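Local coordinates for protein hemolysin BL lytic component L1 (Bacillus cereus, PDB 7NMQ) that serves as the lytic component L1 of the hemolysin BL enterotoxin and probably helps lyse host cells through an alpha-helical membrane pore, at residues G45-E50 with T163-G168; E100-Q103 with G109-E112; K133-F138 with Q295-A300; R184-K189 with N260-K265. All coordinates share one frame; numbering follows the deposited sequence. Where two conformers were deposited one is given.

Overall arrangement
The four contacts are spread along an elongated, mainly helical chain of the ClyA/HblB-like type. Interactions 1 and 2 lie on opposite sides of the chain's centre, with their own centres about 75 Å apart, although both use helix 45-103. Interaction 3 is the most central, about 10 Å from the middle of the chain, and shares helix 107-154 with interaction 2, about 42 Å away between centres. Interaction 4 is nested in sequence within the loop that interaction 3 closes. Nearest atoms of those two are about 4 Å apart, without touching. Interaction 4 also holds an ethanediol, probably from the crystallisation liquor, and its segments flank both predicted transmembrane stretches.

Interaction 1: residues G45-E50 with T163-G168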
# COMPACT_ATOMS: atom_id res chain seq x y z
N GLY A 45 -11.28 37.58 10.55
CA GLY A 45 -11.17 37.95 11.96
C GLY A 45 -9.98 37.28 12.61
O GLY A 45 -9.26 36.49 11.97
N SER A 46 -9.73 37.58 13.87
CA SER A 46 -8.55 37.05 14.57
C SER A 46 -8.72 35.54 14.71
O SER A 46 -7.71 34.83 14.63
CB SER A 46 -8.37 37.72 15.88
OG SER A 46 -7.84 39.02 15.67
N GLU A 47 -9.95 35.08 14.94
CA GLU A 47 -10.22 33.63 15.17
C GLU A 47 -9.81 32.88 13.90
O GLU A 47 -8.99 31.94 13.95
CB GLU A 47 -11.68 33.34 15.48
CG GLU A 47 -11.99 31.86 15.60
CD GLU A 47 -11.28 31.11 16.70
OE1 GLU A 47 -10.84 31.77 17.68
OE2 GLU A 47 -11.22 29.84 16.61
N GLY A 48 -10.27 33.38 12.76
CA GLY A 48 -9.96 32.78 11.46
C GLY A 48 -8.49 32.88 11.12
O GLY A 48 -7.93 31.95 10.56
N GLY A 49 -7.84 33.98 11.46
CA GLY A 49 -6.40 34.15 11.22
C GLY A 49 -5.60 33.13 11.98
O GLY A 49 -4.65 32.59 11.44
N GLU A 50 -6.00 32.85 13.22
CA GLU A 50 -5.30 31.84 14.04
C GLU A 50 -5.51 30.46 13.41
O GLU A 50 -4.54 29.67 13.34
CB GLU A 50 -5.78 31.92 15.48
CG GLU A 50 -5.21 33.07 16.25
CD GLU A 50 -3.69 33.06 16.38
OE1 GLU A 50 -3.12 31.99 16.67
OE2 GLU A 50 -3.07 34.12 16.12
N THR A 163 -13.94 26.34 8.18
CA THR A 163 -15.05 26.20 7.23
C THR A 163 -16.27 26.94 7.77
O THR A 163 -17.01 27.54 6.98
CB THR A 163 -15.38 24.74 6.92
OG1 THR A 163 -14.19 24.10 6.45
CG2 THR A 163 -16.48 24.65 5.89
N ALA A 164 -16.54 26.89 9.07
CA ALA A 164 -17.74 27.58 9.59
C ALA A 164 -17.59 29.10 9.43
O ALA A 164 -18.59 29.79 9.21
CB ALA A 164 -17.93 27.22 11.04
N ILE A 165 -16.38 29.62 9.52
CA ILE A 165 -16.17 31.07 9.30
C ILE A 165 -16.48 31.36 7.83
O ILE A 165 -17.24 32.30 7.52
CB ILE A 165 -14.76 31.51 9.69
CG1 ILE A 165 -14.58 31.35 11.19
CG2 ILE A 165 -14.46 32.92 9.23
CD1 ILE A 165 -13.19 31.53 11.64
N LEU A 166 -15.96 30.57 6.92
CA LEU A 166 -16.24 30.81 5.51
C LEU A 166 -17.73 30.61 5.21
O LEU A 166 -18.30 31.41 4.42
CB LEU A 166 -15.35 29.90 4.67
CG LEU A 166 -13.86 30.12 4.81
CD1 LEU A 166 -13.10 29.07 4.01
CD2 LEU A 166 -13.46 31.52 4.36
N ALA A 167 -18.39 29.62 5.79
CA ALA A 167 -19.83 29.37 5.59
C ALA A 167 -20.65 30.52 6.18
O ALA A 167 -21.75 30.79 5.71
CB ALA A 167 -20.21 28.05 6.22
N GLY A 168 -20.11 31.21 7.18
CA GLY A 168 -20.77 32.40 7.71
C GLY A 168 -20.78 33.51 6.68
O GLY A 168 -21.72 34.31 6.63
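Ile165 of the short helix 161-169 meets Gly48 and Glu47 near the start of helix 45-103, a small helix-to-helix contact at one end of the elongated ClyA-like bundle. The two segments run in roughly antiparallel senses, and their closest CA atoms, those of Gly48 and Ile165, are 6.8 Å apart.

The apolar contact is carried by a single methyl group. Ile165 CD1 touches Gly48 CA at 3.5 Å and lies 3.6 Å from Gly48 N, so the tip of the isoleucine rests on bare main chain: Gly48 has no side chain, and the position a CB would take points toward Ile165. The branch reaches across because CG1 stands opposite the carbonyl carbon (chi1 -66°) and the chain then continues extended (chi2 170°). Glu47 crosses the isoleucine at about a right angle, and its exposed side chain also passes near a bound ethanediol.

The polar bonds nearby do not link these two segments: Gly45 N is bonded to Asp43 OD1 just upstream, and Thr163 OG1 to Val153 O at the end of helix 107-154. Thr163, Leu166 and Ala167 touch helix 173-200 with their side chains, so the short helix bridges from that helix to the beginning of helix 45-103. At the margin of this contact, Glu47 CG approaches Ile165 CD1 to 4.2 Å.

Interaction 2: residues E100-Q103 with G109-E112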
# COMPACT_ATOMS: atom_id res chain seq x y z
N GLU A 100 21.22 -33.93 -2.27
CA GLU A 100 22.46 -34.74 -2.16
C GLU A 100 22.48 -35.42 -0.78
O GLU A 100 22.77 -36.60 -0.68
CB GLU A 100 23.69 -33.86 -2.37
CG GLU A 100 25.02 -34.56 -2.15
CD GLU A 100 26.21 -33.59 -2.15
OE1 GLU A 100 25.99 -32.32 -2.25
OE2 GLU A 100 27.36 -34.07 -1.96
N THR A 101 22.20 -34.67 0.27
CA THR A 101 22.27 -35.23 1.63
C THR A 101 21.21 -36.33 1.77
O THR A 101 21.47 -37.29 2.50
CB THR A 101 22.12 -34.19 2.73
OG1 THR A 101 20.84 -33.58 2.63
CG2 THR A 101 23.24 -33.18 2.70
N VAL A 102 20.07 -36.22 1.12
CA VAL A 102 19.08 -37.32 1.16
C VAL A 102 19.66 -38.52 0.41
O VAL A 102 19.60 -39.67 0.94
CB VAL A 102 17.73 -36.89 0.58
CG1 VAL A 102 16.82 -38.11 0.42
CG2 VAL A 102 17.13 -35.82 1.49
N GLN A 103 20.22 -38.31 -0.78
CA GLN A 103 20.75 -39.43 -1.61
C GLN A 103 21.93 -40.14 -0.92
O GLN A 103 22.11 -41.35 -1.14
CB GLN A 103 21.13 -38.87 -2.97
CG GLN A 103 19.91 -38.64 -3.85
CD GLN A 103 19.07 -39.90 -3.87
OE1 GLN A 103 19.44 -40.91 -4.46
NE2 GLN A 103 17.94 -39.84 -3.16
N GLY A 109 23.91 -33.61 7.59
CA GLY A 109 23.99 -32.64 6.49
C GLY A 109 22.64 -32.02 6.17
O GLY A 109 22.54 -30.81 5.94
N LEU A 110 21.62 -32.84 6.09
CA LEU A 110 20.27 -32.35 5.79
C LEU A 110 19.81 -31.46 6.95
O LEU A 110 19.27 -30.38 6.72
CB LEU A 110 19.32 -33.53 5.57
CG LEU A 110 17.88 -33.09 5.27
CD1 LEU A 110 17.76 -32.29 3.99
CD2 LEU A 110 16.96 -34.27 5.23
N LYS A 111 19.96 -31.93 8.17
CA LYS A 111 19.53 -31.14 9.34
C LYS A 111 20.24 -29.79 9.37
O LYS A 111 19.59 -28.80 9.70
CB LYS A 111 19.80 -31.86 10.65
CG LYS A 111 18.88 -33.04 10.90
CD LYS A 111 19.18 -33.70 12.22
CE LYS A 111 18.70 -32.82 13.36
NZ LYS A 111 18.78 -33.53 14.66
N GLU A 112 21.53 -29.74 9.05
CA GLU A 112 22.26 -28.46 9.10
C GLU A 112 21.66 -27.51 8.06
O GLU A 112 21.50 -26.32 8.36
CB GLU A 112 23.74 -28.69 8.85
CG GLU A 112 24.58 -27.50 9.28
CD GLU A 112 24.73 -27.35 10.79
OE1 GLU A 112 24.41 -28.31 11.56
OE2 GLU A 112 25.24 -26.32 11.19
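Thr101 lays its methyl over one face of the flat peptide joining Gly109 to Leu110. Its CG2 is 3.7 Å from Gly109 C and 3.8 Å from Leu110 N, with nearly all of the first distance directed along the normal to the peptide plane. Gly109 has no side chain to intervene, so the methyl can settle directly on the backbone, and the closest CA atoms, of Thr101 and Leu110, are only 5.4 Å apart.

The hydroxyl of Thr101 also faces the second helix, but in van der Waals contact: OG1 is 3.3 Å from Leu110 CB and 3.6 Å from Leu110 CD1. A chi1 of 63° tucks OG1 over the main chain, flanked by N and C; its hydrogen bond goes back along its own helix to Leu98 O, with a weak one to Thr97 O. This buried polar atom is thus satisfied while its flank packs against leucine. Thr101 stands roughly perpendicular to Leu110, while Val102 runs alongside it in the same sense, Val102 CG2 being 4.1 Å from Leu110 CD2. Phe333 of helix 330-357 touches both of these aliphatic side chains, and Ile325 of helix 275-325 adds to the cover on Leu110.

Successive antiparallel helices 45-103 and 107-154, joined by a very short turn, pack here as an alpha-alpha hairpin, at one end of the long helical bundle.

Interaction 3: residues K133-F138 with Q295-A300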
# COMPACT_ATOMS: atom_id res chain seq x y z
N LYS A 133 6.35 -2.10 13.95
CA LYS A 133 6.47 -1.08 15.03
C LYS A 133 6.68 0.30 14.38
O LYS A 133 6.04 1.30 14.85
CB LYS A 133 7.60 -1.43 16.02
CG LYS A 133 7.88 -0.40 17.12
CD LYS A 133 6.68 0.31 17.74
CE LYS A 133 6.98 1.14 18.97
NZ LYS A 133 8.22 1.95 18.84
N MET A 134 7.57 0.39 13.39
CA MET A 134 7.82 1.64 12.64
C MET A 134 6.51 2.14 12.04
O MET A 134 6.19 3.36 12.17
CB MET A 134 8.92 1.42 11.60
CG MET A 134 9.25 2.55 10.70
SD MET A 134 8.02 2.90 9.40
CE MET A 134 8.18 1.40 8.46
N LEU A 135 5.70 1.25 11.47
CA LEU A 135 4.42 1.70 10.86
C LEU A 135 3.42 2.14 11.91
O LEU A 135 2.64 3.08 11.62
CB LEU A 135 3.81 0.62 9.98
CG LEU A 135 4.58 0.35 8.71
CD1 LEU A 135 3.94 -0.83 8.00
CD2 LEU A 135 4.61 1.57 7.80
N GLN A 136 3.39 1.50 13.07
CA GLN A 136 2.46 1.89 14.14
C GLN A 136 2.83 3.29 14.60
O GLN A 136 1.89 4.10 14.75
CB GLN A 136 2.47 0.87 15.28
CG GLN A 136 1.32 1.14 16.24
CD GLN A 136 0.01 1.18 15.48
OE1 GLN A 136 -0.69 2.20 15.42
NE2 GLN A 136 -0.34 0.05 14.90
N ASP A 137 4.13 3.58 14.77
CA ASP A 137 4.61 4.92 15.18
C ASP A 137 4.13 5.94 14.12
O ASP A 137 3.63 7.03 14.46
CB ASP A 137 6.12 4.98 15.36
CG ASP A 137 6.68 4.18 16.54
OD1 ASP A 137 5.90 3.88 17.48
OD2 ASP A 137 7.88 3.91 16.52
N PHE A 138 4.30 5.60 12.85
CA PHE A 138 3.96 6.50 11.75
C PHE A 138 2.45 6.69 11.71
O PHE A 138 1.96 7.81 11.52
CB PHE A 138 4.47 5.91 10.46
CG PHE A 138 4.25 6.78 9.25
CD1 PHE A 138 4.50 8.15 9.28
CD2 PHE A 138 3.84 6.21 8.07
CE1 PHE A 138 4.27 8.93 8.15
CE2 PHE A 138 3.67 6.97 6.93
CZ PHE A 138 3.93 8.33 6.97
N GLN A 295 -5.70 5.32 7.41
CA GLN A 295 -6.50 4.09 7.19
C GLN A 295 -5.69 3.09 6.36
O GLN A 295 -5.74 1.87 6.62
CB GLN A 295 -7.82 4.37 6.51
CG GLN A 295 -8.74 5.22 7.35
CD GLN A 295 -9.87 5.76 6.50
OE1 GLN A 295 -10.05 5.44 5.31
NE2 GLN A 295 -10.69 6.54 7.13
N THR A 296 -4.97 3.59 5.36
CA THR A 296 -4.18 2.76 4.45
C THR A 296 -2.97 2.20 5.21
O THR A 296 -2.63 1.00 5.01
CB THR A 296 -3.76 3.52 3.19
OG1 THR A 296 -4.93 4.02 2.56
CG2 THR A 296 -3.04 2.59 2.25
N VAL A 297 -2.32 2.97 6.06
CA VAL A 297 -1.22 2.41 6.88
C VAL A 297 -1.80 1.33 7.79
O VAL A 297 -1.11 0.31 8.00
CB VAL A 297 -0.48 3.50 7.68
CG1 VAL A 297 0.47 2.90 8.73
CG2 VAL A 297 0.28 4.39 6.74
N ASP A 298 -2.97 1.49 8.36
CA ASP A 298 -3.59 0.40 9.17
C ASP A 298 -3.72 -0.88 8.32
O ASP A 298 -3.45 -1.99 8.86
CB ASP A 298 -4.92 0.83 9.77
CG ASP A 298 -4.85 1.70 11.03
OD1 ASP A 298 -3.88 1.58 11.79
OD2 ASP A 298 -5.80 2.52 11.24
N GLN A 299 -4.15 -0.75 7.07
CA GLN A 299 -4.30 -1.88 6.14
C GLN A 299 -2.92 -2.49 5.91
O GLN A 299 -2.80 -3.74 5.87
CB GLN A 299 -4.94 -1.49 4.84
CG GLN A 299 -6.38 -1.07 5.00
CD GLN A 299 -6.88 -0.77 3.62
OE1 GLN A 299 -6.54 0.25 3.04
NE2 GLN A 299 -7.39 -1.80 2.99
N ALA A 300 -1.91 -1.67 5.69
CA ALA A 300 -0.53 -2.14 5.49
C ALA A 300 -0.06 -2.93 6.72
O ALA A 300 0.63 -3.99 6.57
CB ALA A 300 0.41 -1.01 5.17
O HOH W 1 -3.14 -0.51 13.17
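Val297 and Leu135 carry most of this contact between helices 107-154 and 275-325, with Phe138 third, in the middle of the long helical bundle characteristic of ClyA-like toxins. The two helices run in broadly opposing senses, and the CA atoms of Leu135 and Val297 are 6.9 Å apart.

Val297 uses its two methyls separately. CG1, anti to the backbone N (chi1 169°), reaches Leu135 O at 3.6 Å and Leu135 CB at 4.2 Å, touching both main chain and side chain of that residue. The other branch, CG2, meets the Phe138 ring obliquely, 4.2 Å from CD2. Forking between leucine and phenylalanine in this way, Val297 supplies most of the contact from helix 275-325. Met24 of helix 10-33 also touches Val297, while Tyr68 meets the Phe138 ring with the planes at about 45°, so further helices close over this buried region.

Polar groups lie along the margin. Lys139 NZ joins the helices through a salt bridge with Asp298 OD1 and, in the glutamine conformer described, also bonds Gln136 OE1. A water donates to Asp298 OD1 at 2.6 Å; its link to Gln136 NE2 is weak and doubtful, since that glutamine was modelled twice. Within the turn of 133-138, Lys133 NZ forms a salt bridge with Asp137 at 3.1 Å from OD2, which accepts through its syn lone pair.

Interaction 4: residues R184-K189 with N260-K265; sequences RSTQKK and NEISNK. With EDO (1,2-ethanediol), chain G.
Ile262 packs tightly against Gln187 and Thr186, where helices 173-200 and 247-272 run nearly antiparallel, their local axes at 155° and 9.7 Å apart at closest approach. The isoleucine divides its branches: CG2 lies 3.8 Å from Gln187 CB and equally close to Gln187 CD, while CD1 reaches past to Gln187 N, also at 3.8 Å. The two side chains overlap running in opposing senses, each directed at the other's helix. The glutamine is extended, with CG anti to the backbone N (chi1 -171°), and this carries its amide across toward Ser263 on the second helix. Which way round that amide sits is uncertain. The hydroxyl of Ser263 has a hydrogen bond to Pro228 O.

Toward the partly exposed side the packing thins to a methyl contact, Thr186 CG2 to Ile262 CD1 at 3.8 Å, while Thr186 OG1 is bonded to Gln182 NE2 of its own helix. On another flank of helix 173-200 a 1,2-ethanediol, probably from the crystallisation liquor, is gripped by Arg184. Its O2 donates to Arg184 O at 2.8 Å and accepts from Arg184 NE at 2.8 Å, with an N-H...O angle of 161°. The bends at chi2 and chi3 fold the arginine back so that NE and the carbonyl share this oxygen.

Arg184 NH2 continues to Thr289 of helix 275-325, which lies against helix 173-200. From helix 247-272, Asn260 OD1 bonds Val230 N, so together with Ser263 this helix is tied to strand 225-230 of the beta hairpin.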
# COMPACT_ATOMS: atom_id res chain seq x y z
N ARG A 184 -15.19 12.33 -3.19
CA ARG A 184 -13.96 11.65 -2.74
C ARG A 184 -14.30 10.24 -2.23
O ARG A 184 -13.52 9.31 -2.50
CB ARG A 184 -13.26 12.49 -1.68
CG ARG A 184 -12.54 13.71 -2.22
CD ARG A 184 -11.45 13.35 -3.25
NE ARG A 184 -10.46 12.40 -2.76
CZ ARG A 184 -9.50 12.67 -1.89
NH1 ARG A 184 -9.38 13.90 -1.42
NH2 ARG A 184 -8.68 11.71 -1.47
N SER A 185 -15.41 10.03 -1.54
CA SER A 185 -15.73 8.67 -1.02
C SER A 185 -16.16 7.77 -2.19
O SER A 185 -15.77 6.59 -2.24
CB SER A 185 -16.72 8.72 0.11
OG SER A 185 -17.90 9.39 -0.26
N THR A 186 -16.87 8.31 -3.17
CA THR A 186 -17.23 7.55 -4.39
C THR A 186 -15.95 7.19 -5.12
O THR A 186 -15.80 6.06 -5.60
CB THR A 186 -18.23 8.32 -5.25
OG1 THR A 186 -19.37 8.56 -4.43
CG2 THR A 186 -18.63 7.61 -6.52
N GLN A 187 -15.05 8.15 -5.27
CA GLN A 187 -13.83 7.94 -6.05
C GLN A 187 -12.97 6.86 -5.39
O GLN A 187 -12.37 6.00 -6.10
CB GLN A 187 -13.05 9.26 -6.09
CG GLN A 187 -11.89 9.21 -7.04
CD GLN A 187 -11.16 10.52 -7.16
OE1 GLN A 187 -10.74 10.94 -8.25
NE2 GLN A 187 -10.98 11.15 -6.03
N LYS A 188 -12.85 6.89 -4.07
CA LYS A 188 -12.01 5.90 -3.36
C LYS A 188 -12.60 4.52 -3.59
O LYS A 188 -11.80 3.58 -3.77
CB LYS A 188 -11.99 6.23 -1.87
CG LYS A 188 -11.09 5.31 -1.06
CD LYS A 188 -10.89 5.69 0.36
CE LYS A 188 -9.82 4.85 1.02
NZ LYS A 188 -8.70 4.46 0.11
N LYS A 189 -13.92 4.39 -3.53
CA LYS A 189 -14.59 3.10 -3.80
C LYS A 189 -14.27 2.62 -5.22
O LYS A 189 -14.01 1.43 -5.43
CB LYS A 189 -16.11 3.18 -3.59
CG LYS A 189 -16.82 1.85 -3.62
CD LYS A 189 -16.20 0.76 -2.74
CE LYS A 189 -17.11 -0.41 -2.48
NZ LYS A 189 -17.26 -1.28 -3.66
N ASN A 260 -11.37 8.75 -12.89
CA ASN A 260 -10.81 9.90 -13.64
C ASN A 260 -11.89 10.96 -13.85
O ASN A 260 -11.54 12.17 -13.81
CB ASN A 260 -10.25 9.46 -14.99
CG ASN A 260 -8.88 8.83 -14.89
OD1 ASN A 260 -8.15 9.02 -13.92
ND2 ASN A 260 -8.55 8.04 -15.89
N GLU A 261 -13.13 10.53 -14.04
CA GLU A 261 -14.33 11.39 -14.23
C GLU A 261 -14.47 12.31 -13.00
O GLU A 261 -14.70 13.53 -13.17
CB GLU A 261 -15.58 10.55 -14.46
CG GLU A 261 -16.86 11.34 -14.62
CD GLU A 261 -18.16 10.54 -14.76
OE1 GLU A 261 -18.14 9.28 -14.60
OE2 GLU A 261 -19.23 11.20 -15.00
N ILE A 262 -14.26 11.75 -11.81
CA ILE A 262 -14.39 12.49 -10.53
C ILE A 262 -13.21 13.47 -10.41
O ILE A 262 -13.41 14.61 -9.98
CB ILE A 262 -14.55 11.56 -9.33
CG1 ILE A 262 -15.93 10.90 -9.43
CG2 ILE A 262 -14.35 12.31 -8.02
CD1 ILE A 262 -16.16 9.74 -8.49
N SER A 263 -12.00 13.05 -10.77
CA SER A 263 -10.84 13.98 -10.77
C SER A 263 -11.17 15.18 -11.67
O SER A 263 -10.89 16.30 -11.28
CB SER A 263 -9.60 13.30 -11.21
OG SER A 263 -9.28 12.31 -10.25
N ASN A 264 -11.75 14.93 -12.83
CA ASN A 264 -12.12 16.02 -13.76
C ASN A 264 -13.15 16.92 -13.08
O ASN A 264 -12.99 18.15 -13.11
CB ASN A 264 -12.64 15.43 -15.06
CG ASN A 264 -12.87 16.48 -16.09
OD1 ASN A 264 -13.87 17.19 -16.03
ND2 ASN A 264 -11.93 16.56 -17.00
N LYS A 265 -14.14 16.33 -12.45
CA LYS A 265 -15.21 17.11 -11.79
C LYS A 265 -14.64 17.98 -10.68
O LYS A 265 -15.08 19.14 -10.50
CB LYS A 265 -16.33 16.20 -11.29
CG LYS A 265 -17.46 16.90 -10.53
CD LYS A 265 -18.32 17.81 -11.33
CE LYS A 265 -19.48 18.33 -10.51
NZ LYS A 265 -20.16 19.44 -11.20
C1 EDO G . -9.12 7.81 -2.98
O1 EDO G . -8.80 7.51 -4.30
C2 EDO G . -9.52 9.22 -2.78
O2 EDO G . -10.81 9.62 -3.19